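PDB 6WM6: extracellular solute-binding protein, family 5, which binds EDTA and related aminopolycarboxylates in the periplasm, probably for uptake through an ABC transporter. Local coordinates for residues P44-V50 and E558-E563; F52-I58 and N70-V76; G230-V236 and D250-I256. The contacts are given in a common frame with arbitrary orientation. Where two conformers were deposited one is given. Residues are numbered along the deposited sequence.

Contact 1 (P44-V50 and E558-E563); sequences PGKGGEV and EWGLAE
Residues 44-50 lead into edge strand 49-54, where Val50 bonds to Lys251 and Lys253, and curl around the short strand 560-561, which pairs antiparallel with 540-541; 408 Å² is buried. The contact is a C-terminal tail packed on the lead-in to an edge strand, without a continuous sheet. Pro44 (-78/165), Gly45 (-75/178) and Lys46 (-101/128) are extended, Gly47 (110/179) and Gly48 (94/-173) take positive phi, and Glu49 and Val50 are in strand conformation. Over two pairs both chains run in the same direction: CA atoms of Pro44 and Ala562 are 4.6 Å apart, those of Gly45 and Glu563 5.1 Å.

One direct hydrogen bond crosses, Gly45 N to Leu561 O (2.9 Å, 147° at hydrogen). Water 1 accepts from Leu561 N (2.8 Å) and lies 2.8 Å from Gly45 O and 2.7 Å from Gly47 O. Water 2 accepts from Lys46 N (2.9 Å) and reaches Glu563 OE1 weakly at 3.3 Å.

Pro44 CB lies 3.4 Å from both Gly560 C and Leu561 O. Leu561 (m,t) brings CD1 within 3.8 Å of Glu49 O, and CD2 within 4.3 Å of Val50 CG2. The CA-to-CB bond of Glu49 is directed away; its OE1 forms a salt bridge with Lys253 NZ.

A CB on Gly560 would lie 2.5 Å from Pro44 CB, one on Gly45 2.9 Å from Glu563 CG, one on Gly48 2.7 Å from Leu561 CD1; on Gly47 or Gly48 it would also hit the preceding carbonyl O. One backbone bond and two waters thus supply the polar links, Pro44 and Leu561 most of the packing.

Contact 2 (F52-I58 and N70-V76); sequences FAVTRDI and NAVVRTV. With EDO (1,2-ethanediol), chain H; SO4 (sulfate ion), chain B.
The end of strand 49-54 runs nearly antiparallel alongside the short helix 71-77: the short axes of 52-54 and 71-76 approach to 9.9 Å at -152°, and 416 Å² is buried. Phe52 (-117/125) to Val54 (-127/154) are extended, Thr55 (-98/-5) breaks the strand, and Ala71 (-67/-27) onward is helical. CA atoms of Val54 and Val72 are 6.2 Å apart, those of Ile58 and Val73 6.8 Å. Asn70 (chi1 p) is the N-cap: its OD1 accepts from Val73 N at 2.9 Å.

The main bump is Val72 (t), which fills a hollow made by Val54, Thr55, Arg56 and Ile58. Its CG1 meets Val54 CB at 3.9 Å, Ile58 CD1 at 3.6 Å and Arg56 O at 3.7 Å; its CG2 meets Thr55 OG1 at 3.8 Å and Arg56 CG at 3.7 Å. In return Ile58 (m,m) sets CD1 into the dip between Val72, Val73 and Val76, 4.2 Å from Val76 CG2. Phe52 CE1 reaches Thr75 CG2 at 4.3 Å.

A 1,2-ethanediol, probably from the crystallisation liquor, fills the gap between Phe52, Thr55, Val72 and Thr75; its O1 accepts from Thr55 N (3.2 Å). A sulfate, probably of the same origin, sits at the helix N terminus, its O1 accepting from Ala71 N (2.9 Å).

In this strand-to-helix packing, strand 49-54 pairs in parallel with 251-256, whose Phe254 touches Thr75 and Val76, while Ala53 and Thr55 touch Gln263 of helix 263-268.

Contact 3 (G230-V236 and D250-I256); sequences GQLVTLV and DKLKFRI
Gln231 and Arg255 take part in a three-bond polar cluster: Arg255 NH1 donates to Gln231 O (3.0 Å, 159°) and to Gln231 OE1 (2.9 Å, 135°), and Ile256 N also donates to Gln231 O (2.9 Å, 168°). In the conformer given, Arg255 (chi1 t, chi2 p) turns its guanidinium back to Gln231, and its NH2 forms a salt bridge with Glu271. Further along, paired backbone bonds link Val233 N to Phe254 O and Phe254 N to Val233 O, both 2.9 Å, then Leu235 N to Leu252 O (2.8 Å) and Leu252 N to Leu235 O (2.9 Å). Val233-Phe254 and Leu235-Leu252 are thus hydrogen-bonded pairs (CA-CA 5.0 Å), and Leu232-Arg255 and Thr234-Lys253 are non-hydrogen-bonded pairs (CA-CA 4.6 Å). CA-H...O contacts supplement them, such as Lys253 CA to Val233 O at 3.2 Å.

These are adjacent antiparallel strands of a mixed sheet ordered 49-54, 251-256, 232-237, 222-228; the short axes lie 4.6 Å apart at 161°. Gln231 and Leu232 both face Asp228 of strand 222-228, a classic beta bulge, and Gly230 ahead of it has positive phi (74/2).

The two segments together bury 702 Å². On the face of Leu232, Thr234, Lys253 and Arg255, Leu232 CD1 lies 3.9 Å from Arg255 CA and 4.0 Å from Lys253 CB. The salt bridges of Lys253 to Glu49 and Lys251 to Glu225 reach the flanking strands. On the face of Val233, Leu235, Leu252 and Phe254, Leu235 (m,p) sets CD1 against the edge of the Phe254 ring, 3.7 Å from its CD2. Val76 of helix 71-77 touches both Val233 and Phe254, and Trp559 touches Leu252.

Overall arrangement
From the N terminus, the chain enters contact 1 at residues 44-50, but that loop closes only after 507 intervening residues, when 558-563 returns; contacts 2 and 3 both fall within it. Contact 2 closes first, with 11 residues between 52-58 and 70-76. Contact 3 follows in series, over 13 residues between strands 232-237 and 251-256, so the two neither nest nor cross. Strand 49-54 serves contacts 1 and 2 and lies beside 251-256 of contact 3, as Val50 O to Lys253 N (2.9 Å) and Phe52 N to Lys253 O (2.8 Å) indicate. The C-terminal tail 558-563 and helix 71-77 are thereby both tied to the sheet of 49-54, 251-256 and 232-237.

Contact 1 (P44-V50 and E558-E563)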
loop_
_atom_site.group_PDB
_atom_site.type_symbol
_atom_site.label_atom_id
_atom_site.label_comp_id
_atom_site.label_asym_id
_atom_site.label_seq_id
_atom_site.Cartn_x
_atom_site.Cartn_y
_atom_site.Cartn_z
ATOM N N PRO A 44 -17.704 -20.122 11.978
ATOM C CA PRO A 44 -16.915 -21.354 11.885
ATOM C C PRO A 44 -17.003 -22.183 13.160
ATOM O O PRO A 44 -17.449 -21.713 14.207
ATOM C CB PRO A 44 -15.483 -20.856 11.659
ATOM C CG PRO A 44 -15.456 -19.477 12.172
ATOM C CD PRO A 44 -16.859 -18.922 12.134
ATOM N N GLY A 45 -16.574 -23.428 13.033
ATOM C CA GLY A 45 -16.359 -24.276 14.187
ATOM C C GLY A 45 -15.106 -23.883 14.923
ATOM O O GLY A 45 -14.358 -22.993 14.515
ATOM N N LYS A 46 -14.856 -24.581 16.028
ATOM C CA LYS A 46 -13.695 -24.326 16.870
ATOM C C LYS A 46 -12.630 -25.374 16.580
ATOM O O LYS A 46 -12.916 -26.582 16.596
ATOM C CB LYS A 46 -14.090 -24.364 18.348
ATOM C CG LYS A 46 -13.644 -23.150 19.162
ATOM C CD LYS A 46 -14.576 -21.945 18.990
ATOM C CE LYS A 46 -14.082 -20.744 19.804
ATOM N NZ LYS A 46 -15.000 -19.566 19.764
ATOM N N GLY A 47 -11.416 -24.917 16.306
ATOM C CA GLY A 47 -10.268 -25.778 16.126
ATOM C C GLY A 47 -9.797 -25.825 14.683
ATOM O O GLY A 47 -10.351 -25.188 13.787
ATOM N N GLY A 48 -8.744 -26.590 14.477
ATOM C CA GLY A 48 -8.172 -26.733 13.161
ATOM C C GLY A 48 -7.034 -25.772 12.899
ATOM O O GLY A 48 -6.568 -25.054 13.780
ATOM N N GLU A 49 -6.568 -25.776 11.655
ATOM C CA GLU A 49 -5.427 -24.953 11.267
ATOM C C GLU A 49 -5.642 -24.394 9.874
ATOM O O GLU A 49 -6.316 -25.010 9.043
ATOM C CB GLU A 49 -4.109 -25.744 11.281
ATOM C CG GLU A 49 -3.816 -26.470 12.590
ATOM C CD GLU A 49 -2.396 -27.009 12.652
ATOM O OE1 GLU A 49 -1.675 -26.884 11.642
ATOM O OE2 GLU A 49 -2.010 -27.545 13.714
ATOM N N VAL A 50 -5.071 -23.221 9.623
ATOM C CA VAL A 50 -5.039 -22.591 8.306
ATOM C C VAL A 50 -3.600 -22.170 8.036
ATOM O O VAL A 50 -2.932 -21.614 8.923
ATOM C CB VAL A 50 -5.981 -21.377 8.230
ATOM C CG1 VAL A 50 -5.674 -20.507 6.994
ATOM C CG2 VAL A 50 -7.429 -21.827 8.252
ATOM N N GLU A 558 -11.583 -13.640 13.286
ATOM C CA GLU A 558 -12.821 -14.200 12.782
ATOM C C GLU A 558 -12.614 -15.417 11.890
ATOM O O GLU A 558 -13.589 -16.107 11.587
ATOM C CB GLU A 558 -13.604 -13.130 12.027
ATOM C CG GLU A 558 -14.022 -11.946 12.922
ATOM C CD GLU A 558 -14.339 -10.648 12.193
ATOM O OE1 GLU A 558 -14.524 -10.625 10.951
ATOM O OE2 GLU A 558 -14.401 -9.597 12.881
ATOM N N TRP A 559 -11.395 -15.689 11.461
ATOM C CA TRP A 559 -11.144 -16.788 10.536
ATOM C C TRP A 559 -11.384 -18.128 11.212
ATOM O O TRP A 559 -10.988 -18.355 12.360
ATOM C CB TRP A 559 -9.693 -16.780 10.084
ATOM C CG TRP A 559 -9.261 -15.651 9.186
ATOM C CD1 TRP A 559 -10.004 -14.560 8.808
ATOM C CD2 TRP A 559 -7.996 -15.518 8.557
ATOM N NE1 TRP A 559 -9.257 -13.758 7.988
ATOM C CE2 TRP A 559 -8.015 -14.315 7.822
ATOM C CE3 TRP A 559 -6.835 -16.288 8.556
ATOM C CZ2 TRP A 559 -6.922 -13.877 7.091
ATOM C CZ3 TRP A 559 -5.750 -15.867 7.823
ATOM C CH2 TRP A 559 -5.799 -14.664 7.089
ATOM N N GLY A 560 -11.973 -19.056 10.478
ATOM C CA GLY A 560 -12.142 -20.407 10.998
ATOM C C GLY A 560 -12.643 -21.322 9.916
ATOM O O GLY A 560 -13.042 -20.867 8.841
ATOM N N LEU A 561 -12.664 -22.615 10.233
ATOM C CA LEU A 561 -13.103 -23.627 9.287
ATOM C C LEU A 561 -14.573 -23.961 9.503
ATOM O O LEU A 561 -15.035 -24.101 10.635
ATOM C CB LEU A 561 -12.270 -24.904 9.457
ATOM C CG LEU A 561 -10.805 -24.703 9.081
ATOM C CD1 LEU A 561 -9.981 -25.892 9.564
ATOM C CD2 LEU A 561 -10.637 -24.553 7.592
ATOM N N ALA A 562 -15.301 -24.091 8.401
ATOM C CA ALA A 562 -16.705 -24.485 8.466
ATOM C C ALA A 562 -16.857 -25.860 9.094
ATOM O O ALA A 562 -16.031 -26.748 8.892
ATOM C CB ALA A 562 -17.287 -24.507 7.048
ATOM N N GLU A 563 -17.935 -26.025 9.856
ATOM C CA GLU A 563 -18.201 -27.307 10.504
ATOM C C GLU A 563 -18.683 -28.344 9.496
ATOM O O GLU A 563 -19.466 -28.041 8.591
ATOM C CB GLU A 563 -19.270 -27.134 11.584
ATOM C CG GLU A 563 -18.934 -26.102 12.648
ATOM C CD GLU A 563 -19.283 -26.570 14.049
ATOM O OE1 GLU A 563 -18.996 -27.741 14.376
ATOM O OE2 GLU A 563 -19.844 -25.767 14.826
HETATM O O HOH W 1 -12.014 -23.242 12.935
HETATM O O HOH W 2 -16.851 -26.603 16.626
#

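Contact 2 (F52-I58 and N70-V76)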
loop_
_atom_site.group_PDB
_atom_site.type_symbol
_atom_site.label_atom_id
_atom_site.label_comp_id
_atom_site.label_asym_id
_atom_site.label_seq_id
_atom_site.Cartn_x
_atom_site.Cartn_y
_atom_site.Cartn_z
ATOM N N PHE A 52 -1.323 -19.864 5.342
ATOM C CA PHE A 52 -1.388 -18.751 4.390
ATOM C C PHE A 52 0.011 -18.537 3.830
ATOM O O PHE A 52 0.965 -18.330 4.586
ATOM C CB PHE A 52 -1.880 -17.523 5.174
ATOM C CG PHE A 52 -2.212 -16.293 4.359
ATOM C CD1 PHE A 52 -1.249 -15.628 3.627
ATOM C CD2 PHE A 52 -3.492 -15.764 4.389
ATOM C CE1 PHE A 52 -1.580 -14.470 2.905
ATOM C CE2 PHE A 52 -3.809 -14.614 3.683
ATOM C CZ PHE A 52 -2.858 -13.978 2.949
ATOM N N ALA A 53 0.140 -18.569 2.513
ATOM C CA ALA A 53 1.437 -18.397 1.880
ATOM C C ALA A 53 1.824 -16.928 1.836
ATOM O O ALA A 53 0.998 -16.073 1.506
ATOM C CB ALA A 53 1.400 -18.922 0.440
ATOM N N VAL A 54 3.099 -16.637 2.144
ATOM C CA VAL A 54 3.645 -15.285 2.001
ATOM C C VAL A 54 4.909 -15.349 1.166
ATOM O O VAL A 54 5.582 -16.381 1.124
ATOM C CB VAL A 54 3.903 -14.599 3.359
ATOM C CG1 VAL A 54 2.590 -14.496 4.132
ATOM C CG2 VAL A 54 4.952 -15.334 4.147
ATOM N N THR A 55 5.220 -14.227 0.498
ATOM C CA THR A 55 6.211 -14.197 -0.573
ATOM C C THR A 55 7.591 -13.711 -0.133
ATOM O O THR A 55 8.517 -13.732 -0.948
ATOM C CB THR A 55 5.720 -13.301 -1.721
ATOM O OG1 THR A 55 5.501 -11.974 -1.234
ATOM C CG2 THR A 55 4.421 -13.835 -2.316
ATOM N N ARG A 56 7.755 -13.272 1.114
ATOM C CA ARG A 56 9.050 -12.836 1.616
ATOM C C ARG A 56 9.373 -13.567 2.916
ATOM O O ARG A 56 8.471 -13.919 3.690
ATOM C CB ARG A 56 9.063 -11.325 1.925
ATOM C CG ARG A 56 8.660 -10.403 0.793
ATOM C CD ARG A 56 8.535 -8.976 1.325
ATOM N NE ARG A 56 8.147 -8.007 0.307
ATOM C CZ ARG A 56 9.006 -7.306 -0.430
ATOM N NH1 ARG A 56 10.312 -7.464 -0.277
ATOM N NH2 ARG A 56 8.550 -6.443 -1.327
ATOM N N ASP A 57 10.667 -13.781 3.167
ATOM C CA ASP A 57 11.100 -14.194 4.492
ATOM C C ASP A 57 10.914 -13.032 5.468
ATOM O O ASP A 57 10.772 -11.874 5.066
ATOM C CB ASP A 57 12.567 -14.629 4.455
ATOM C CG ASP A 57 13.030 -15.314 5.742
ATOM O OD1 ASP A 57 12.205 -15.796 6.539
ATOM O OD2 ASP A 57 14.266 -15.381 5.965
ATOM N N ILE A 58 10.875 -13.352 6.759
ATOM C CA ILE A 58 10.734 -12.346 7.807
ATOM C C ILE A 58 12.109 -12.141 8.443
ATOM O O ILE A 58 12.605 -13.012 9.169
ATOM C CB ILE A 58 9.727 -12.766 8.887
ATOM C CG1 ILE A 58 8.387 -13.187 8.285
ATOM C CG2 ILE A 58 9.550 -11.621 9.889
ATOM C CD1 ILE A 58 7.665 -12.093 7.571
ATOM N N ASN A 70 6.429 -3.625 4.755
ATOM C CA ASN A 70 5.970 -4.283 3.537
ATOM C C ASN A 70 4.749 -5.133 3.893
ATOM O O ASN A 70 4.451 -5.382 5.072
ATOM C CB ASN A 70 7.080 -5.087 2.854
ATOM C CG ASN A 70 7.550 -6.264 3.668
ATOM O OD1 ASN A 70 6.758 -7.136 4.060
ATOM N ND2 ASN A 70 8.852 -6.335 3.914
ATOM N N ALA A 71 4.034 -5.576 2.859
ATOM C CA ALA A 71 2.768 -6.263 3.088
ATOM C C ALA A 71 2.949 -7.616 3.777
ATOM O O ALA A 71 2.029 -8.083 4.460
ATOM C CB ALA A 71 2.022 -6.452 1.760
ATOM N N VAL A 72 4.091 -8.273 3.621
ATOM C CA VAL A 72 4.312 -9.547 4.296
ATOM C C VAL A 72 4.418 -9.350 5.808
ATOM O O VAL A 72 3.754 -10.040 6.600
ATOM C CB VAL A 72 5.541 -10.277 3.728
ATOM C CG1 VAL A 72 5.870 -11.505 4.557
ATOM C CG2 VAL A 72 5.286 -10.650 2.278
ATOM N N VAL A 73 5.281 -8.424 6.243
ATOM C CA VAL A 73 5.408 -8.173 7.676
ATOM C C VAL A 73 4.074 -7.700 8.236
ATOM O O VAL A 73 3.685 -8.054 9.355
ATOM C CB VAL A 73 6.550 -7.170 7.941
ATOM C CG1 VAL A 73 6.694 -6.905 9.434
ATOM C CG2 VAL A 73 7.852 -7.701 7.366
ATOM N N ARG A 74 3.362 -6.873 7.486
ATOM C CA ARG A 74 2.069 -6.382 7.945
ATOM C C ARG A 74 1.101 -7.542 8.127
ATOM O O ARG A 74 0.412 -7.636 9.150
ATOM C CB ARG A 74 1.546 -5.347 6.943
ATOM C CG ARG A 74 0.598 -4.331 7.534
ATOM C CD ARG A 74 0.268 -3.200 6.549
ATOM N NE ARG A 74 1.455 -2.466 6.126
ATOM C CZ ARG A 74 1.951 -2.448 4.896
ATOM N NH1 ARG A 74 1.391 -3.115 3.915
ATOM N NH2 ARG A 74 3.050 -1.745 4.665
ATOM N N THR A 75 1.028 -8.437 7.140
ATOM C CA THR A 75 0.125 -9.586 7.211
ATOM C C THR A 75 0.454 -10.492 8.391
ATOM O O THR A 75 -0.439 -10.916 9.133
ATOM C CB THR A 75 0.185 -10.358 5.888
ATOM O OG1 THR A 75 -0.398 -9.538 4.865
ATOM C CG2 THR A 75 -0.591 -11.662 5.940
ATOM N N VAL A 76 1.730 -10.804 8.580
ATOM C CA VAL A 76 2.124 -11.766 9.607
ATOM C C VAL A 76 1.968 -11.205 11.010
ATOM O O VAL A 76 1.762 -11.957 11.963
ATOM C CB VAL A 76 3.564 -12.231 9.333
ATOM C CG1 VAL A 76 4.106 -13.030 10.485
ATOM C CG2 VAL A 76 3.609 -13.047 8.049
HETATM C C1 EDO H . 1.304 -12.320 0.940
HETATM O O1 EDO H . 2.670 -12.248 0.496
HETATM C C2 EDO H . 1.016 -11.194 1.930
HETATM O O2 EDO H . 0.486 -10.053 1.243
HETATM S S SO4 B . 4.896 -3.710 -0.702
HETATM O O1 SO4 B . 4.029 -4.061 0.426
HETATM O O2 SO4 B . 5.616 -4.896 -1.135
HETATM O O3 SO4 B . 4.067 -3.184 -1.822
HETATM O O4 SO4 B . 5.844 -2.689 -0.269
HETATM O O HOH W 3 10.217 -9.016 4.675
#

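Contact 3 (G230-V236 and D250-I256)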
loop_
_atom_site.group_PDB
_atom_site.type_symbol
_atom_site.label_atom_id
_atom_site.label_comp_id
_atom_site.label_asym_id
_atom_site.label_seq_id
_atom_site.Cartn_x
_atom_site.Cartn_y
_atom_site.Cartn_z
ATOM N N GLY A 230 12.953 -18.577 6.898
ATOM C CA GLY A 230 12.806 -18.917 5.509
ATOM C C GLY A 230 11.756 -19.964 5.214
ATOM O O GLY A 230 11.594 -20.335 4.046
ATOM N N GLN A 231 11.036 -20.445 6.233
ATOM C CA GLN A 231 10.122 -21.556 6.039
ATOM C C GLN A 231 8.721 -21.300 6.574
ATOM O O GLN A 231 7.754 -21.432 5.820
ATOM C CB GLN A 231 10.665 -22.830 6.698
ATOM C CG GLN A 231 12.011 -23.282 6.169
ATOM C CD GLN A 231 11.958 -23.694 4.710
ATOM O OE1 GLN A 231 11.006 -24.339 4.266
ATOM N NE2 GLN A 231 12.981 -23.315 3.955
ATOM N N LEU A 232 8.579 -20.978 7.860
ATOM C CA LEU A 232 7.256 -21.076 8.480
ATOM C C LEU A 232 7.162 -20.271 9.765
ATOM O O LEU A 232 7.989 -20.440 10.672
ATOM C CB LEU A 232 6.973 -22.554 8.796
ATOM C CG LEU A 232 5.583 -22.910 9.309
ATOM C CD1 LEU A 232 4.556 -22.733 8.199
ATOM C CD2 LEU A 232 5.552 -24.330 9.847
ATOM N N VAL A 233 6.127 -19.441 9.859
ATOM C CA VAL A 233 5.711 -18.801 11.111
ATOM C C VAL A 233 4.508 -19.572 11.621
ATOM O O VAL A 233 3.524 -19.734 10.884
ATOM C CB VAL A 233 5.325 -17.332 10.883
ATOM C CG1 VAL A 233 5.143 -16.632 12.235
ATOM C CG2 VAL A 233 6.341 -16.602 10.025
ATOM N N THR A 234 4.563 -20.043 12.858
ATOM C CA THR A 234 3.449 -20.747 13.482
ATOM C C THR A 234 2.897 -19.907 14.616
ATOM O O THR A 234 3.623 -19.601 15.570
ATOM C CB THR A 234 3.883 -22.121 13.986
ATOM O OG1 THR A 234 4.334 -22.890 12.866
ATOM C CG2 THR A 234 2.711 -22.830 14.623
ATOM N N LEU A 235 1.613 -19.560 14.528
ATOM C CA LEU A 235 0.908 -18.841 15.582
ATOM C C LEU A 235 -0.145 -19.727 16.233
ATOM O O LEU A 235 -0.703 -20.636 15.598
ATOM C CB LEU A 235 0.216 -17.590 15.046
ATOM C CG LEU A 235 1.116 -16.522 14.438
ATOM C CD1 LEU A 235 1.537 -16.833 13.054
ATOM C CD2 LEU A 235 0.389 -15.172 14.455
ATOM N N VAL A 236 -0.416 -19.461 17.504
ATOM C CA VAL A 236 -1.432 -20.159 18.287
ATOM C C VAL A 236 -2.290 -19.104 18.961
ATOM O O VAL A 236 -1.894 -17.933 19.044
ATOM C CB VAL A 236 -0.784 -21.097 19.347
ATOM C CG1 VAL A 236 -0.019 -22.220 18.642
ATOM C CG2 VAL A 236 0.129 -20.295 20.286
ATOM N N ASP A 250 -6.753 -23.578 16.100
ATOM C CA ASP A 250 -5.691 -24.040 16.985
ATOM C C ASP A 250 -4.335 -23.522 16.537
ATOM O O ASP A 250 -3.482 -23.238 17.376
ATOM C CB ASP A 250 -5.660 -25.570 17.016
ATOM C CG ASP A 250 -6.885 -26.164 17.676
ATOM O OD1 ASP A 250 -7.296 -25.652 18.731
ATOM O OD2 ASP A 250 -7.434 -27.135 17.119
ATOM N N LYS A 251 -4.114 -23.403 15.228
ATOM C CA LYS A 251 -2.901 -22.809 14.704
ATOM C C LYS A 251 -3.216 -22.024 13.443
ATOM O O LYS A 251 -4.050 -22.428 12.622
ATOM C CB LYS A 251 -1.809 -23.846 14.393
ATOM C CG LYS A 251 -1.424 -24.690 15.597
ATOM C CD LYS A 251 -0.031 -25.283 15.452
ATOM C CE LYS A 251 0.281 -26.206 16.627
ATOM N NZ LYS A 251 1.698 -26.669 16.617
ATOM N N LEU A 252 -2.537 -20.884 13.303
ATOM C CA LEU A 252 -2.528 -20.064 12.098
ATOM C C LEU A 252 -1.074 -19.986 11.657
ATOM O O LEU A 252 -0.201 -19.581 12.446
ATOM C CB LEU A 252 -3.062 -18.666 12.407
ATOM C CG LEU A 252 -2.925 -17.651 11.275
ATOM C CD1 LEU A 252 -3.681 -18.099 10.034
ATOM C CD2 LEU A 252 -3.432 -16.288 11.767
ATOM N N LYS A 253 -0.794 -20.425 10.440
ATOM C CA LYS A 253 0.565 -20.544 9.951
ATOM C C LYS A 253 0.749 -19.686 8.711
ATOM O O LYS A 253 -0.159 -19.573 7.876
ATOM C CB LYS A 253 0.885 -22.010 9.603
ATOM C CG LYS A 253 0.990 -22.896 10.836
ATOM C CD LYS A 253 1.063 -24.369 10.490
ATOM C CE LYS A 253 1.327 -25.168 11.750
ATOM N NZ LYS A 253 1.303 -26.629 11.472
ATOM N N PHE A 254 1.934 -19.079 8.589
ATOM C CA PHE A 254 2.344 -18.367 7.381
ATOM C C PHE A 254 3.538 -19.104 6.807
ATOM O O PHE A 254 4.593 -19.178 7.454
ATOM C CB PHE A 254 2.648 -16.912 7.706
ATOM C CG PHE A 254 1.450 -16.143 8.163
ATOM C CD1 PHE A 254 0.529 -15.665 7.241
ATOM C CD2 PHE A 254 1.239 -15.915 9.504
ATOM C CE1 PHE A 254 -0.578 -14.960 7.651
ATOM C CE2 PHE A 254 0.119 -15.185 9.929
ATOM C CZ PHE A 254 -0.781 -14.721 9.011
ATOM N N ARG A 255 3.351 -19.693 5.633
ATOM C CA ARG A 255 4.381 -20.475 4.968
ATOM C C ARG A 255 5.084 -19.598 3.942
ATOM O O ARG A 255 4.437 -19.005 3.079
ATOM C CB ARG A 255 3.734 -21.669 4.274
ATOM C CG ARG A 255 4.699 -22.530 3.458
ATOM C CD ARG A 255 5.504 -23.476 4.317
ATOM N NE ARG A 255 6.200 -24.452 3.473
ATOM C CZ ARG A 255 7.498 -24.418 3.185
ATOM N NH1 ARG A 255 8.276 -23.471 3.681
ATOM N NH2 ARG A 255 8.015 -25.351 2.397
ATOM N N ILE A 256 6.406 -19.529 4.039
ATOM C CA ILE A 256 7.198 -18.678 3.160
ATOM C C ILE A 256 7.447 -19.407 1.844
ATOM O O ILE A 256 8.080 -20.468 1.834
ATOM C CB ILE A 256 8.508 -18.272 3.859
ATOM C CG1 ILE A 256 8.161 -17.397 5.077
ATOM C CG2 ILE A 256 9.432 -17.540 2.900
ATOM C CD1 ILE A 256 9.152 -17.487 6.207
#